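Local coordinates for protein kinase domain-containing protein (Chaetomium thermophilum, PDB 6Z3U) that probably phosphorylates serine and threonine residues of proteins, including the RNA polymerase II C-terminal repeats, as the cyclin-dependent kinase of the CAK complex, at residues N85-K97 / A104-N116. Numbering follows the deposited sequence.
Sequences NEAEKRKYIKGKK and ANVYLGHSRDDPN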
ATOM      1  N   ASN B  85      -9.673  -5.005 -20.154  1.00 65.89           N
ATOM      2  CA  ASN B  85      -9.304  -3.614 -19.915  1.00 58.63           C
ATOM      3  C   ASN B  85     -10.061  -2.682 -20.849  1.00 66.33           C
ATOM      4  O   ASN B  85     -10.471  -1.587 -20.447  1.00 77.61           O
ATOM      5  CB  ASN B  85      -7.797  -3.422 -20.084  1.00 63.71           C
ATOM      6  CG  ASN B  85      -7.047  -3.458 -18.762  1.00 67.07           C
ATOM      7  OD1 ASN B  85      -7.481  -2.865 -17.772  1.00 60.32           O
ATOM      8  ND2 ASN B  85      -5.910  -4.146 -18.744  1.00 69.72           N
ATOM      9  N   GLU B  86     -10.250  -3.091 -22.105  1.00 74.13           N
ATOM     10  CA  GLU B  86     -11.002  -2.255 -23.031  1.00 78.90           C
ATOM     11  C   GLU B  86     -12.466  -2.169 -22.616  1.00 72.58           C
ATOM     12  O   GLU B  86     -13.100  -1.117 -22.763  1.00 71.29           O
ATOM     13  CB  GLU B  86     -10.884  -2.800 -24.453  1.00 75.25           C
ATOM     14  CG  GLU B  86      -9.453  -2.868 -24.982  1.00 90.71           C
ATOM     15  CD  GLU B  86      -8.626  -1.640 -24.646  1.00 94.33           C
ATOM     16  OE1 GLU B  86      -9.109  -0.509 -24.863  1.00 98.59           O
ATOM     17  OE2 GLU B  86      -7.490  -1.813 -24.148  1.00 75.85           O
ATOM     18  N   ALA B  87     -13.015  -3.265 -22.085  1.00 74.85           N
ATOM     19  CA  ALA B  87     -14.380  -3.233 -21.573  1.00 81.22           C
ATOM     20  C   ALA B  87     -14.515  -2.260 -20.411  1.00 73.53           C
ATOM     21  O   ALA B  87     -15.560  -1.615 -20.259  1.00 80.63           O
ATOM     22  CB  ALA B  87     -14.811  -4.633 -21.140  1.00 87.86           C
ATOM     23  N   GLU B  88     -13.476  -2.136 -19.585  1.00 72.47           N
ATOM     24  CA  GLU B  88     -13.517  -1.198 -18.470  1.00 68.90           C
ATOM     25  C   GLU B  88     -13.331   0.237 -18.943  1.00 69.42           C
ATOM     26  O   GLU B  88     -13.935   1.161 -18.386  1.00 69.91           O
ATOM     27  CB  GLU B  88     -12.442  -1.556 -17.445  1.00 64.98           C
ATOM     28  CG  GLU B  88     -12.597  -0.848 -16.113  1.00 57.82           C
ATOM     29  CD  GLU B  88     -13.794  -1.345 -15.326  1.00 59.49           C
ATOM     30  OE1 GLU B  88     -14.265  -0.611 -14.432  1.00 63.41           O
ATOM     31  OE2 GLU B  88     -14.266  -2.468 -15.606  1.00 55.48           O
ATOM     32  N   LYS B  89     -12.489   0.447 -19.957  1.00 66.04           N
ATOM     33  CA  LYS B  89     -12.335   1.787 -20.512  1.00 65.42           C
ATOM     34  C   LYS B  89     -13.621   2.261 -21.176  1.00 67.71           C
ATOM     35  O   LYS B  89     -13.890   3.468 -21.211  1.00 63.03           O
ATOM     36  CB  LYS B  89     -11.169   1.813 -21.498  1.00 63.84           C
ATOM     37  CG  LYS B  89     -10.892   3.186 -22.087  1.00 70.32           C
ATOM     38  CD  LYS B  89      -9.616   3.185 -22.914  1.00 73.67           C
ATOM     39  CE  LYS B  89      -9.282   4.579 -23.423  1.00 80.09           C
ATOM     40  NZ  LYS B  89      -8.147   4.567 -24.389  1.00 75.65           N
ATOM     41  N   ARG B  90     -14.421   1.334 -21.711  1.00 73.52           N
ATOM     42  CA  ARG B  90     -15.699   1.701 -22.308  1.00 76.93           C
ATOM     43  C   ARG B  90     -16.706   2.185 -21.274  1.00 75.36           C
ATOM     44  O   ARG B  90     -17.680   2.851 -21.640  1.00 81.06           O
ATOM     45  CB  ARG B  90     -16.295   0.516 -23.075  1.00 84.56           C
ATOM     46  CG  ARG B  90     -15.840   0.421 -24.524  1.00 95.71           C
ATOM     47  CD  ARG B  90     -16.671  -0.582 -25.329  1.00101.58           C
ATOM     48  NE  ARG B  90     -16.232  -1.966 -25.141  1.00113.70           N
ATOM     49  CZ  ARG B  90     -16.836  -2.864 -24.362  1.00106.33           C
ATOM     50  NH1 ARG B  90     -17.929  -2.550 -23.678  1.00101.65           N
ATOM     51  NH2 ARG B  90     -16.338  -4.091 -24.272  1.00 92.90           N
ATOM     52  N   LYS B  91     -16.499   1.863 -19.995  1.00 70.52           N
ATOM     53  CA  LYS B  91     -17.450   2.259 -18.963  1.00 71.75           C
ATOM     54  C   LYS B  91     -17.482   3.765 -18.751  1.00 66.60           C
ATOM     55  O   LYS B  91     -18.483   4.285 -18.249  1.00 65.92           O
ATOM     56  CB  LYS B  91     -17.124   1.544 -17.651  1.00 66.68           C
ATOM     57  CG  LYS B  91     -17.919   0.260 -17.457  1.00 71.56           C
ATOM     58  CD  LYS B  91     -17.606  -0.420 -16.135  1.00 71.33           C
ATOM     59  CE  LYS B  91     -18.226  -1.809 -16.081  1.00 69.56           C
ATOM     60  NZ  LYS B  91     -17.822  -2.568 -14.866  1.00 58.18           N
ATOM     61  N   TYR B  92     -16.423   4.477 -19.127  1.00 65.81           N
ATOM     62  CA  TYR B  92     -16.312   5.906 -18.868  1.00 61.05           C
ATOM     63  C   TYR B  92     -15.965   6.615 -20.167  1.00 57.79           C
ATOM     64  O   TYR B  92     -15.033   6.212 -20.870  1.00 58.69           O
ATOM     65  CB  TYR B  92     -15.260   6.173 -17.790  1.00 52.02           C
ATOM     66  CG  TYR B  92     -15.543   5.408 -16.518  1.00 50.25           C
ATOM     67  CD1 TYR B  92     -14.859   4.236 -16.222  1.00 55.77           C
ATOM     68  CD2 TYR B  92     -16.520   5.836 -15.631  1.00 55.49           C
ATOM     69  CE1 TYR B  92     -15.125   3.523 -15.068  1.00 50.08           C
ATOM     70  CE2 TYR B  92     -16.792   5.132 -14.472  1.00 58.28           C
ATOM     71  CZ  TYR B  92     -16.094   3.975 -14.197  1.00 52.70           C
ATOM     72  OH  TYR B  92     -16.363   3.268 -13.047  1.00 53.23           O
ATOM     73  N   ILE B  93     -16.719   7.665 -20.480  1.00 59.68           N
ATOM     74  CA  ILE B  93     -16.564   8.418 -21.719  1.00 63.11           C
ATOM     75  C   ILE B  93     -15.706   9.640 -21.427  1.00 60.36           C
ATOM     76  O   ILE B  93     -16.045  10.453 -20.559  1.00 58.08           O
ATOM     77  CB  ILE B  93     -17.931   8.828 -22.289  1.00 67.71           C
ATOM     78  CG1 ILE B  93     -18.730   7.582 -22.679  1.00 71.25           C
ATOM     79  CG2 ILE B  93     -17.752   9.757 -23.478  1.00 71.45           C
ATOM     80  CD1 ILE B  93     -20.221   7.820 -22.778  1.00 77.70           C
ATOM     81  N   LYS B  94     -14.613   9.790 -22.169  1.00 61.10           N
ATOM     82  CA  LYS B  94     -13.686  10.891 -21.936  1.00 59.00           C
ATOM     83  C   LYS B  94     -14.214  12.172 -22.569  1.00 62.01           C
ATOM     84  O   LYS B  94     -14.792  12.151 -23.660  1.00 67.88           O
ATOM     85  CB  LYS B  94     -12.305  10.546 -22.497  1.00 59.34           C
ATOM     86  CG  LYS B  94     -11.152  10.998 -21.609  1.00 61.69           C
ATOM     87  CD  LYS B  94      -9.798  10.535 -22.137  1.00 59.80           C
ATOM     88  CE  LYS B  94      -9.404  11.253 -23.418  1.00 60.60           C
ATOM     89  NZ  LYS B  94      -8.108  10.751 -23.954  1.00 62.11           N
ATOM     90  N   GLY B  95     -14.021  13.291 -21.871  1.00 59.56           N
ATOM     91  CA  GLY B  95     -14.522  14.583 -22.303  1.00 62.17           C
ATOM     92  C   GLY B  95     -13.424  15.631 -22.347  1.00 67.95           C
ATOM     93  O   GLY B  95     -12.308  15.386 -22.808  1.00 62.22           O
ATOM     94  N   LYS B  96     -13.767  16.823 -21.859  1.00 86.44           N
ATOM     95  CA  LYS B  96     -12.852  17.957 -21.883  1.00 86.79           C
ATOM     96  C   LYS B  96     -11.556  17.640 -21.144  1.00 83.30           C
ATOM     97  O   LYS B  96     -11.530  16.862 -20.187  1.00 82.15           O
ATOM     98  CB  LYS B  96     -13.513  19.180 -21.243  1.00 90.73           C
ATOM     99  CG  LYS B  96     -14.639  19.789 -22.059  1.00103.01           C
ATOM    100  CD  LYS B  96     -15.358  20.883 -21.279  1.00103.05           C
ATOM    101  CE  LYS B  96     -16.314  21.679 -22.161  1.00114.24           C
ATOM    102  NZ  LYS B  96     -15.622  22.384 -23.280  1.00113.51           N
ATOM    103  N   LYS B  97     -10.472  18.271 -21.595  1.00 64.62           N
ATOM    104  CA  LYS B  97      -9.168  18.170 -20.941  1.00 61.76           C
ATOM    105  C   LYS B  97      -9.099  19.250 -19.870  1.00 63.57           C
ATOM    106  O   LYS B  97      -8.876  20.425 -20.171  1.00 67.66           O
ATOM    107  CB  LYS B  97      -8.041  18.326 -21.955  1.00 67.83           C
ATOM    108  CG  LYS B  97      -6.643  18.133 -21.378  1.00 60.70           C
ATOM    109  CD  LYS B  97      -5.578  18.493 -22.408  1.00 77.82           C
ATOM    110  CE  LYS B  97      -4.487  17.438 -22.503  1.00 82.13           C
ATOM    111  NZ  LYS B  97      -3.473  17.791 -23.539  1.00 79.02           N
ATOM    112  N   ALA B 104       0.924  13.664 -15.800  1.00 92.58           N
ATOM    113  CA  ALA B 104      -0.425  13.164 -16.011  1.00 79.55           C
ATOM    114  C   ALA B 104      -1.251  14.202 -16.753  1.00 71.71           C
ATOM    115  O   ALA B 104      -0.945  15.397 -16.740  1.00 71.30           O
ATOM    116  CB  ALA B 104      -1.103  12.805 -14.681  1.00 73.87           C
ATOM    117  N   ASN B 105      -2.310  13.723 -17.402  1.00 64.26           N
ATOM    118  CA  ASN B 105      -3.313  14.566 -18.037  1.00 64.15           C
ATOM    119  C   ASN B 105      -4.672  14.205 -17.460  1.00 58.26           C
ATOM    120  O   ASN B 105      -5.010  13.021 -17.357  1.00 46.99           O
ATOM    121  CB  ASN B 105      -3.317  14.397 -19.559  1.00 66.97           C
ATOM    122  CG  ASN B 105      -2.125  15.057 -20.225  1.00 79.25           C
ATOM    123  OD1 ASN B 105      -1.470  15.919 -19.637  1.00 88.37           O
ATOM    124  ND2 ASN B 105      -1.842  14.661 -21.461  1.00 82.56           N
ATOM    125  N   VAL B 106      -5.442  15.220 -17.082  1.00 63.15           N
ATOM    126  CA  VAL B 106      -6.746  15.041 -16.458  1.00 45.74           C
ATOM    127  C   VAL B 106      -7.824  15.370 -17.478  1.00 47.52           C
ATOM    128  O   VAL B 106      -7.755  16.404 -18.153  1.00 59.82           O
ATOM    129  CB  VAL B 106      -6.893  15.928 -15.210  1.00 42.98           C
ATOM    130  CG1 VAL B 106      -8.157  15.560 -14.452  1.00 50.62           C
ATOM    131  CG2 VAL B 106      -5.663  15.806 -14.330  1.00 46.86           C
ATOM    132  N   TYR B 107      -8.826  14.500 -17.579  1.00 43.47           N
ATOM    133  CA  TYR B 107      -9.941  14.693 -18.493  1.00 47.26           C
ATOM    134  C   TYR B 107     -11.252  14.536 -17.739  1.00 44.96           C
ATOM    135  O   TYR B 107     -11.362  13.703 -16.834  1.00 57.04           O
ATOM    136  CB  TYR B 107      -9.902  13.688 -19.651  1.00 54.42           C
ATOM    137  CG  TYR B 107      -8.650  13.751 -20.497  1.00 60.02           C
ATOM    138  CD1 TYR B 107      -8.564  14.617 -21.579  1.00 60.21           C
ATOM    139  CD2 TYR B 107      -7.561  12.934 -20.224  1.00 60.63           C
ATOM    140  CE1 TYR B 107      -7.428  14.676 -22.359  1.00 60.01           C
ATOM    141  CE2 TYR B 107      -6.419  12.985 -20.999  1.00 58.44           C
ATOM    142  CZ  TYR B 107      -6.358  13.857 -22.065  1.00 61.69           C
ATOM    143  OH  TYR B 107      -5.225  13.914 -22.843  1.00 67.82           O
ATOM    144  N   LEU B 108     -12.240  15.340 -18.113  1.00 47.03           N
ATOM    145  CA  LEU B 108     -13.589  15.148 -17.602  1.00 48.82           C
ATOM    146  C   LEU B 108     -14.218  13.927 -18.263  1.00 49.06           C
ATOM    147  O   LEU B 108     -14.032  13.686 -19.458  1.00 52.07           O
ATOM    148  CB  LEU B 108     -14.439  16.392 -17.860  1.00 55.18           C
ATOM    149  CG  LEU B 108     -15.943  16.297 -17.584  1.00 59.21           C
ATOM    150  CD1 LEU B 108     -16.231  16.234 -16.091  1.00 47.53           C
ATOM    151  CD2 LEU B 108     -16.671  17.471 -18.229  1.00 54.20           C
ATOM    152  N   GLY B 109     -14.965  13.153 -17.477  1.00 48.89           N
ATOM    153  CA  GLY B 109     -15.618  11.968 -17.996  1.00 50.34           C
ATOM    154  C   GLY B 109     -16.907  11.678 -17.260  1.00 50.71           C
ATOM    155  O   GLY B 109     -17.227  12.305 -16.248  1.00 52.58           O
ATOM    156  N   HIS B 110     -17.643  10.697 -17.779  1.00 53.22           N
ATOM    157  CA  HIS B 110     -18.919  10.318 -17.192  1.00 59.37           C
ATOM    158  C   HIS B 110     -19.259   8.897 -17.613  1.00 63.82           C
ATOM    159  O   HIS B 110     -18.927   8.466 -18.720  1.00 66.30           O
ATOM    160  CB  HIS B 110     -20.038  11.275 -17.614  1.00 60.56           C
ATOM    161  CG  HIS B 110     -20.224  11.372 -19.097  1.00 64.59           C
ATOM    162  ND1 HIS B 110     -19.647  12.368 -19.856  1.00 63.38           N
ATOM    163  CD2 HIS B 110     -20.925  10.600 -19.961  1.00 67.11           C
ATOM    164  CE1 HIS B 110     -19.983  12.204 -21.123  1.00 68.20           C
ATOM    165  NE2 HIS B 110     -20.758  11.138 -21.215  1.00 70.51           N
ATOM    166  N   SER B 111     -19.937   8.184 -16.717  1.00 56.53           N
ATOM    167  CA  SER B 111     -20.327   6.809 -16.994  1.00 74.88           C
ATOM    168  C   SER B 111     -21.223   6.740 -18.224  1.00 76.72           C
ATOM    169  O   SER B 111     -22.050   7.624 -18.463  1.00 72.69           O
ATOM    170  CB  SER B 111     -21.048   6.215 -15.783  1.00 75.54           C
ATOM    171  OG  SER B 111     -21.499   4.898 -16.052  1.00 79.91           O
ATOM    172  N   ARG B 112     -21.042   5.682 -19.019  1.00 75.61           N
ATOM    173  CA  ARG B 112     -21.900   5.489 -20.182  1.00 81.01           C
ATOM    174  C   ARG B 112     -23.314   5.094 -19.772  1.00 84.51           C
ATOM    175  O   ARG B 112     -24.277   5.444 -20.464  1.00 81.10           O
ATOM    176  CB  ARG B 112     -21.294   4.445 -21.127  1.00 82.65           C
ATOM    177  CG  ARG B 112     -21.568   2.981 -20.778  1.00 84.11           C
ATOM    178  CD  ARG B 112     -21.041   2.055 -21.876  1.00 78.51           C
ATOM    179  NE  ARG B 112     -21.388   0.652 -21.648  1.00105.39           N
ATOM    180  CZ  ARG B 112     -20.635  -0.213 -20.969  1.00 98.08           C
ATOM    181  NH1 ARG B 112     -21.042  -1.466 -20.813  1.00105.98           N
ATOM    182  NH2 ARG B 112     -19.466   0.158 -20.472  1.00 88.89           N
ATOM    183  N   ASP B 113     -23.461   4.375 -18.658  1.00 90.97           N
ATOM    184  CA  ASP B 113     -24.781   3.963 -18.195  1.00 92.43           C
ATOM    185  C   ASP B 113     -25.534   5.085 -17.492  1.00 90.96           C
ATOM    186  O   ASP B 113     -26.762   5.008 -17.373  1.00 91.13           O
ATOM    187  CB  ASP B 113     -24.654   2.762 -17.255  1.00 92.27           C
ATOM    188  CG  ASP B 113     -23.897   1.608 -17.883  1.00101.31           C
ATOM    189  OD1 ASP B 113     -24.032   1.401 -19.108  1.00101.70           O
ATOM    190  OD2 ASP B 113     -23.163   0.907 -17.151  1.00101.86           O
ATOM    191  N   ASP B 114     -24.837   6.120 -17.027  1.00 86.34           N
ATOM    192  CA  ASP B 114     -25.474   7.253 -16.356  1.00 80.69           C
ATOM    193  C   ASP B 114     -24.695   8.520 -16.673  1.00 73.34           C
ATOM    194  O   ASP B 114     -23.866   8.978 -15.881  1.00 77.39           O
ATOM    195  CB  ASP B 114     -25.552   7.033 -14.845  1.00 75.62           C
ATOM    196  CG  ASP B 114     -26.435   8.050 -14.151  1.00 80.00           C
ATOM    197  OD1 ASP B 114     -26.578   9.176 -14.674  1.00 72.67           O
ATOM    198  OD2 ASP B 114     -26.992   7.726 -13.082  1.00 92.38           O
ATOM    199  N   PRO B 115     -24.944   9.120 -17.841  1.00 73.91           N
ATOM    200  CA  PRO B 115     -24.159  10.305 -18.230  1.00 71.88           C
ATOM    201  C   PRO B 115     -24.228  11.448 -17.231  1.00 71.32           C
ATOM    202  O   PRO B 115     -23.407  12.370 -17.317  1.00 70.57           O
ATOM    203  CB  PRO B 115     -24.775  10.705 -19.579  1.00 79.51           C
ATOM    204  CG  PRO B 115     -25.382   9.445 -20.106  1.00 90.87           C
ATOM    205  CD  PRO B 115     -25.875   8.698 -18.901  1.00 88.24           C
ATOM    206  N   ASN B 116     -25.178  11.432 -16.293  1.00 71.59           N
ATOM    207  CA  ASN B 116     -25.200  12.445 -15.245  1.00 67.90           C
ATOM    208  C   ASN B 116     -24.152  12.180 -14.171  1.00 70.93           C
ATOM    209  O   ASN B 116     -23.774  13.109 -13.452  1.00 69.56           O
ATOM    210  CB  ASN B 116     -26.585  12.518 -14.600  1.00 79.95           C
ATOM    211  CG  ASN B 116     -27.692  12.715 -15.618  1.00 85.63           C
ATOM    212  OD1 ASN B 116     -28.365  11.762 -16.012  1.00 91.33           O
ATOM    213  ND2 ASN B 116     -27.883  13.956 -16.054  1.00 79.62           N
TER
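Tyr107, Arg112 and Ile93 carry much of the contact between strands 92-99 and 104-111, the antiparallel hairpin that opens the N-terminal lobe of the kinase fold; its connecting turn belongs to the glycine-rich loop predicted to bind ATP. The Tyr107 ring lies between two lysines. Lys94 bends at chi3 (70°) and lays its end over one ring face, CE 3.8 Å from the centroid in a CH-pi contact and NZ 4.1 Å from it in a cation-pi contact. Lys97 lies alongside the tyrosine on the far side of the ring from Lys94, its CG 3.7 Å from Tyr107 CE1. On the opposite face of the sheet, Ile93 sets CB over the His110 ring, 4.1 Å from its centroid, and brings CD1 against Arg112 CB (3.9 Å). Ile93 and His110 form a hydrogen-bonded pair: Ile93 N donates an almost straight bond to His110 O, and Ile93 O accepts from His110 N. Past the last bridge, Arg112 N donates to Lys91 O (3.0 Å). The extended side chain of Arg112 runs along the turn joining helix 80-89 to the first strand; there Arg112 NH2 makes a weak 3.4 Å hydrogen bond to Arg90 O and touches Lys91 CG at 3.4 Å.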